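Local coordinates for Esterase/lipase (Lactobacillus rhamnosus, PDB 4N5H), which is probably a serine esterase of the alpha/beta-hydrolase fold, hydrolysing carboxylic esters and perhaps also transferring acyl groups, at residues 150-155 against 180-185; 186-191 against 222-227. The protein carries 1 engineered substitution. One frame throughout, in Å; residues are numbered along the deposited sequence.

How the contacts relate
The two contacts follow one another along the chain: contact 1 uses strand 179-183 and contact 2 the loop it runs into. Contact 1 lies near the centre of the chain, where helix 147-158 covers that strand, and the contact is apolar, with no hydrogen bond across it. In contact 2 the loop 186-191, farther from the centre, meets the start of helix 223-226 through hydrogen bonds; it is still mostly buried, though Ser190 is exposed. Helix 147-158 touches both: His150 packs against Val186 and Pro189, and Ser153 CB lies 3.5 Å from Phe223 CD1. Small and branched apolar groups thus serve the core, and amide, hydroxyl and carboxylate groups the loop outside it.

Contact 1. Residues 150-155 against 180-185; sequences HLASLV and VALVCP
Leu182 meets Ala152 and Ser153 where helix 147-158 packs on strand 179-183 of the central sheet of an alpha/beta-hydrolase fold. This is the helix that follows the probable nucleophile elbow at Ser146. It runs nearly antiparallel to strand 180-183, at 157°, with 8.5 Å between the axes at their closest.

The apolar contact rests on the two methyls of Leu182, which divide between neighbouring helix residues. CD2 lies 3.9 Å from Ala152 CB, while CD1 is 4.0 Å from Ser153 CB. Chi1 (-52°) sets the leucine CG anti to the carbonyl carbon, beside the backbone N, and the two methyls branch on from there to the helix. Alanine suits position 152 because its CB points at the strand, and a single methyl lets the helix settle close; it also touches Leu142 of strand 140-145. Two residues earlier on the same face of the strand, Val180 also points to the helix, and its CG1 approaches Ala152 O at 4.3 Å. Beyond the strand's end, the ring of Pro185 takes over, with CB 4.3 Å from His150 N. Phe235 of strand 235-240 also touches Val180 and Leu182.

No hydrogen bond crosses the contact; His150 NE2 and Ser153 OG find partners elsewhere. His150 sets off away from the strand at its CB; its NE2 hydrogen-bonds Leu221 O, and its ring meets Trp77 with the planes almost perpendicular. A serine can be buried at position 153 because its hydroxyl turns back on its own helix while its CB serves as an apolar surface. Ser153 OG sits between the backbone N and the carbonyl carbon, and donates to His150 O at 2.8 Å; the same oxygen also accepts Leu154 N.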
loop_
_atom_site.group_PDB
_atom_site.type_symbol
_atom_site.label_atom_id
_atom_site.label_comp_id
_atom_site.label_asym_id
_atom_site.label_seq_id
_atom_site.Cartn_x
_atom_site.Cartn_y
_atom_site.Cartn_z
ATOM N N HIS A 150 -31.596 -10.557 5.567
ATOM C CA HIS A 150 -32.969 -10.267 5.113
ATOM C C HIS A 150 -33.081 -10.648 3.667
ATOM O O HIS A 150 -33.988 -11.418 3.310
ATOM C CB HIS A 150 -33.251 -8.779 5.238
ATOM C CG HIS A 150 -34.497 -8.329 4.573
ATOM N ND1 HIS A 150 -34.518 -7.608 3.412
ATOM C CD2 HIS A 150 -35.805 -8.481 4.952
ATOM C CE1 HIS A 150 -35.775 -7.312 3.098
ATOM N NE2 HIS A 150 -36.578 -7.911 3.973
ATOM N N LEU A 151 -32.201 -10.133 2.826
ATOM C CA LEU A 151 -32.312 -10.353 1.399
ATOM C C LEU A 151 -32.156 -11.826 1.081
ATOM O O LEU A 151 -32.922 -12.387 0.276
ATOM C CB LEU A 151 -31.289 -9.525 0.653
ATOM C CG LEU A 151 -31.484 -7.984 0.657
ATOM C CD1 LEU A 151 -30.239 -7.225 0.273
ATOM C CD2 LEU A 151 -32.637 -7.616 -0.222
ATOM N N ALA A 152 -31.193 -12.520 1.718
ATOM C CA ALA A 152 -31.016 -13.926 1.486
ATOM C C ALA A 152 -32.290 -14.708 1.882
ATOM O O ALA A 152 -32.615 -15.712 1.188
ATOM C CB ALA A 152 -29.849 -14.495 2.224
ATOM N N SER A 153 -32.940 -14.338 2.989
ATOM C CA SER A 153 -34.097 -15.064 3.471
ATOM C C SER A 153 -35.239 -14.922 2.453
ATOM O O SER A 153 -35.967 -15.873 2.201
ATOM C CB SER A 153 -34.528 -14.666 4.894
ATOM O OG SER A 153 -35.228 -13.406 4.895
ATOM N N LEU A 154 -35.347 -13.718 1.887
ATOM C CA LEU A 154 -36.378 -13.490 0.804
ATOM C C LEU A 154 -36.071 -14.208 -0.476
ATOM O O LEU A 154 -36.968 -14.846 -1.089
ATOM C CB LEU A 154 -36.559 -11.992 0.564
ATOM C CG LEU A 154 -37.691 -11.299 1.286
ATOM C CD1 LEU A 154 -37.599 -11.429 2.813
ATOM C CD2 LEU A 154 -37.870 -9.827 0.905
ATOM N N VAL A 155 -34.817 -14.187 -0.939
ATOM C CA VAL A 155 -34.410 -14.859 -2.150
ATOM C C VAL A 155 -34.703 -16.379 -2.036
ATOM O O VAL A 155 -35.225 -16.985 -2.926
ATOM C CB VAL A 155 -32.870 -14.631 -2.371
ATOM C CG1 VAL A 155 -32.269 -15.643 -3.353
ATOM C CG2 VAL A 155 -32.605 -13.246 -2.842
ATOM N N VAL A 180 -29.301 -22.316 3.670
ATOM C CA VAL A 180 -29.362 -20.874 3.730
ATOM C C VAL A 180 -28.938 -20.465 5.140
ATOM O O VAL A 180 -29.607 -20.715 6.148
ATOM C CB VAL A 180 -30.718 -20.339 3.419
ATOM C CG1 VAL A 180 -30.714 -18.853 3.431
ATOM C CG2 VAL A 180 -31.221 -20.799 2.074
ATOM N N ALA A 181 -27.774 -19.790 5.203
ATOM C CA ALA A 181 -27.177 -19.372 6.479
ATOM C C ALA A 181 -27.298 -17.853 6.667
ATOM O O ALA A 181 -26.837 -17.077 5.822
ATOM C CB ALA A 181 -25.751 -19.748 6.587
ATOM N N LEU A 182 -27.984 -17.480 7.722
ATOM C CA LEU A 182 -28.260 -16.056 7.991
ATOM C C LEU A 182 -27.434 -15.623 9.163
ATOM O O LEU A 182 -27.534 -16.205 10.244
ATOM C CB LEU A 182 -29.724 -15.843 8.252
ATOM C CG LEU A 182 -30.697 -16.411 7.213
ATOM C CD1 LEU A 182 -32.135 -16.226 7.672
ATOM C CD2 LEU A 182 -30.476 -15.889 5.831
ATOM N N VAL A 183 -26.660 -14.577 9.005
ATOM C CA VAL A 183 -25.813 -14.084 10.076
ATOM C C VAL A 183 -26.417 -12.753 10.586
ATOM O O VAL A 183 -26.404 -11.773 9.877
ATOM C CB VAL A 183 -24.330 -13.836 9.614
ATOM C CG1 VAL A 183 -23.448 -13.239 10.704
ATOM C CG2 VAL A 183 -23.716 -15.136 9.143
ATOM N N CYS A 184 -26.873 -12.739 11.831
ATOM C CA CYS A 184 -27.523 -11.599 12.449
ATOM C C CYS A 184 -28.518 -10.920 11.498
ATOM O O CYS A 184 -28.442 -9.734 11.232
ATOM C CB CYS A 184 -26.525 -10.520 12.936
ATOM S SG CYS A 184 -25.323 -11.184 14.128
ATOM N N PRO A 185 -29.460 -11.721 10.969
ATOM C CA PRO A 185 -30.321 -11.146 9.948
ATOM C C PRO A 185 -31.280 -10.104 10.529
ATOM O O PRO A 185 -31.654 -10.186 11.702
ATOM C CB PRO A 185 -31.160 -12.319 9.471
ATOM C CG PRO A 185 -31.171 -13.215 10.636
ATOM C CD PRO A 185 -29.757 -13.135 11.196
#

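Contact 2. Residues 186-191 against 222-227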
loop_
_atom_site.group_PDB
_atom_site.type_symbol
_atom_site.label_atom_id
_atom_site.label_comp_id
_atom_site.label_asym_id
_atom_site.label_seq_id
_atom_site.Cartn_x
_atom_site.Cartn_y
_atom_site.Cartn_z
ATOM N N VAL A 186 -31.686 -9.169 9.680
ATOM C CA VAL A 186 -32.823 -8.269 9.931
ATOM C C VAL A 186 -34.014 -8.736 9.104
ATOM O O VAL A 186 -34.452 -8.083 8.198
ATOM C CB VAL A 186 -32.401 -6.841 9.765
ATOM C CG1 VAL A 186 -33.524 -5.914 10.267
ATOM C CG2 VAL A 186 -31.191 -6.638 10.673
ATOM N N ALA A 187 -34.451 -9.936 9.381
ATOM C CA ALA A 187 -35.413 -10.563 8.497
ATOM C C ALA A 187 -36.855 -10.091 8.685
ATOM O O ALA A 187 -37.702 -10.350 7.774
ATOM C CB ALA A 187 -35.317 -12.063 8.570
ATOM N N GLU A 188 -37.119 -9.396 9.820
ATOM C CA GLU A 188 -38.440 -8.827 10.098
ATOM C C GLU A 188 -38.358 -7.315 10.251
ATOM O O GLU A 188 -38.486 -6.780 11.370
ATOM C CB GLU A 188 -39.029 -9.501 11.350
ATOM C CG GLU A 188 -39.164 -10.995 11.245
ATOM C CD GLU A 188 -40.289 -11.412 10.301
ATOM O OE1 GLU A 188 -41.453 -10.963 10.500
ATOM O OE2 GLU A 188 -40.031 -12.172 9.396
ATOM N N PRO A 189 -38.086 -6.594 9.141
ATOM C CA PRO A 189 -37.802 -5.164 9.260
ATOM C C PRO A 189 -39.002 -4.391 9.863
ATOM O O PRO A 189 -38.779 -3.337 10.523
ATOM C CB PRO A 189 -37.571 -4.710 7.852
ATOM C CG PRO A 189 -37.748 -5.789 6.993
ATOM C CD PRO A 189 -37.777 -7.047 7.775
ATOM N N SER A 190 -40.208 -4.956 9.765
ATOM C CA SER A 190 -41.410 -4.202 10.319
ATOM C C SER A 190 -41.363 -4.131 11.833
ATOM O O SER A 190 -42.005 -3.207 12.416
ATOM C CB SER A 190 -42.752 -4.824 9.827
ATOM O OG SER A 190 -42.800 -4.661 8.471
ATOM N N LYS A 191 -40.604 -5.012 12.469
ATOM C CA LYS A 191 -40.360 -4.973 13.920
ATOM C C LYS A 191 -39.208 -4.084 14.316
ATOM O O LYS A 191 -38.820 -4.066 15.513
ATOM C CB LYS A 191 -40.050 -6.382 14.410
ATOM C CG LYS A 191 -41.188 -7.330 14.232
ATOM C CD LYS A 191 -40.821 -8.643 14.902
ATOM C CE LYS A 191 -41.891 -9.701 14.685
ATOM N NZ LYS A 191 -43.205 -9.153 15.150
ATOM N N ASN A 222 -41.190 -8.840 4.868
ATOM C CA ASN A 222 -40.741 -9.613 6.028
ATOM C C ASN A 222 -40.687 -11.057 5.674
ATOM O O ASN A 222 -41.515 -11.600 4.936
ATOM C CB ASN A 222 -41.671 -9.372 7.216
ATOM C CG ASN A 222 -41.705 -7.936 7.655
ATOM O OD1 ASN A 222 -40.893 -7.493 8.451
ATOM N ND2 ASN A 222 -42.649 -7.162 7.091
ATOM N N PHE A 223 -39.692 -11.777 6.181
ATOM C CA PHE A 223 -39.662 -13.233 5.967
ATOM C C PHE A 223 -40.967 -13.905 6.351
ATOM O O PHE A 223 -41.395 -14.851 5.701
ATOM C CB PHE A 223 -38.466 -13.843 6.727
ATOM C CG PHE A 223 -38.351 -15.302 6.588
ATOM C CD1 PHE A 223 -37.782 -15.829 5.465
ATOM C CD2 PHE A 223 -38.726 -16.139 7.617
ATOM C CE1 PHE A 223 -37.667 -17.190 5.273
ATOM C CE2 PHE A 223 -38.589 -17.499 7.477
ATOM C CZ PHE A 223 -38.063 -18.020 6.289
ATOM N N SER A 224 -41.568 -13.482 7.456
ATOM C CA SER A 224 -42.805 -14.063 7.915
ATOM C C SER A 224 -43.909 -13.935 6.840
ATOM O O SER A 224 -44.874 -14.677 6.927
ATOM C CB SER A 224 -43.268 -13.367 9.174
ATOM O OG SER A 224 -43.409 -11.964 9.074
ATOM N N GLN A 225 -43.781 -12.955 5.912
ATOM C CA GLN A 225 -44.769 -12.780 4.818
ATOM C C GLN A 225 -44.460 -13.591 3.623
ATOM O O GLN A 225 -45.362 -13.901 2.871
ATOM C CB GLN A 225 -44.875 -11.335 4.419
ATOM C CG GLN A 225 -45.490 -10.460 5.435
ATOM C CD GLN A 225 -45.196 -9.028 5.265
ATOM O OE1 GLN A 225 -44.101 -8.589 4.974
ATOM N NE2 GLN A 225 -46.233 -8.217 5.533
ATOM N N VAL A 226 -43.191 -13.955 3.349
ATOM C CA VAL A 226 -42.888 -14.775 2.185
ATOM C C VAL A 226 -42.722 -16.271 2.452
ATOM O O VAL A 226 -42.735 -17.055 1.535
ATOM C CB VAL A 226 -41.626 -14.185 1.444
ATOM C CG1 VAL A 226 -41.950 -12.819 0.849
ATOM C CG2 VAL A 226 -40.465 -14.025 2.389
ATOM N N VAL A 227 -42.651 -16.666 3.720
ATOM C CA VAL A 227 -42.396 -18.040 4.109
ATOM C C VAL A 227 -43.603 -18.975 3.901
ATOM O O VAL A 227 -43.431 -20.185 3.681
ATOM C CB VAL A 227 -41.920 -18.112 5.600
ATOM C CG1 VAL A 227 -43.027 -17.696 6.567
ATOM C CG2 VAL A 227 -41.445 -19.476 5.941
HETATM O O HOH W 1 -42.494 -8.505 10.886
#
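The amide of Asn222 packs against Pro189 and Ser190 and bonds within its own plane: OD1 takes Ser190 N on a lone pair at 2.9 Å, and ND2 gives one hydrogen to Ser190 OG, also 2.9 Å. Its other hydrogen goes to Gln225 OE1, in the amide plane, so the flat group is held against rotation. The ring of Phe223 has Val227 CB over one face, 3.8 Å above the plane and toward the rim, and touches Leu252 and Val255 of helix 246-258. Its CB stays at the loop, 4.1 Å from Ala187 CB, a methyl small enough for the backbones to meet: Phe223 N donates to Ala187 O, nearly straight (N-H...O 174°). The contact ties the loop after strand 179-183 to helix 223-226, whose N-cap Asn222 makes no side-chain capping bond.

Glu188 bends at chi2 (-72°) to bring its carboxylate to the helix start. Both oxygens use their syn lone pairs, OE1 for Ser224 OG at 2.6 Å and OE2 for Ser224 N at 2.8 Å. A water donates to OE1 and, weakly, to Asn222 OD1.

An alanine in place of Asn222 would probably leave Ser190 N without its acceptor and the hydroxyl of Ser190 free to turn. A glutamate suits position 188 because its charge lies at the N-terminal end of the short helix, where the bond from Ser224 N would probably stabilise it.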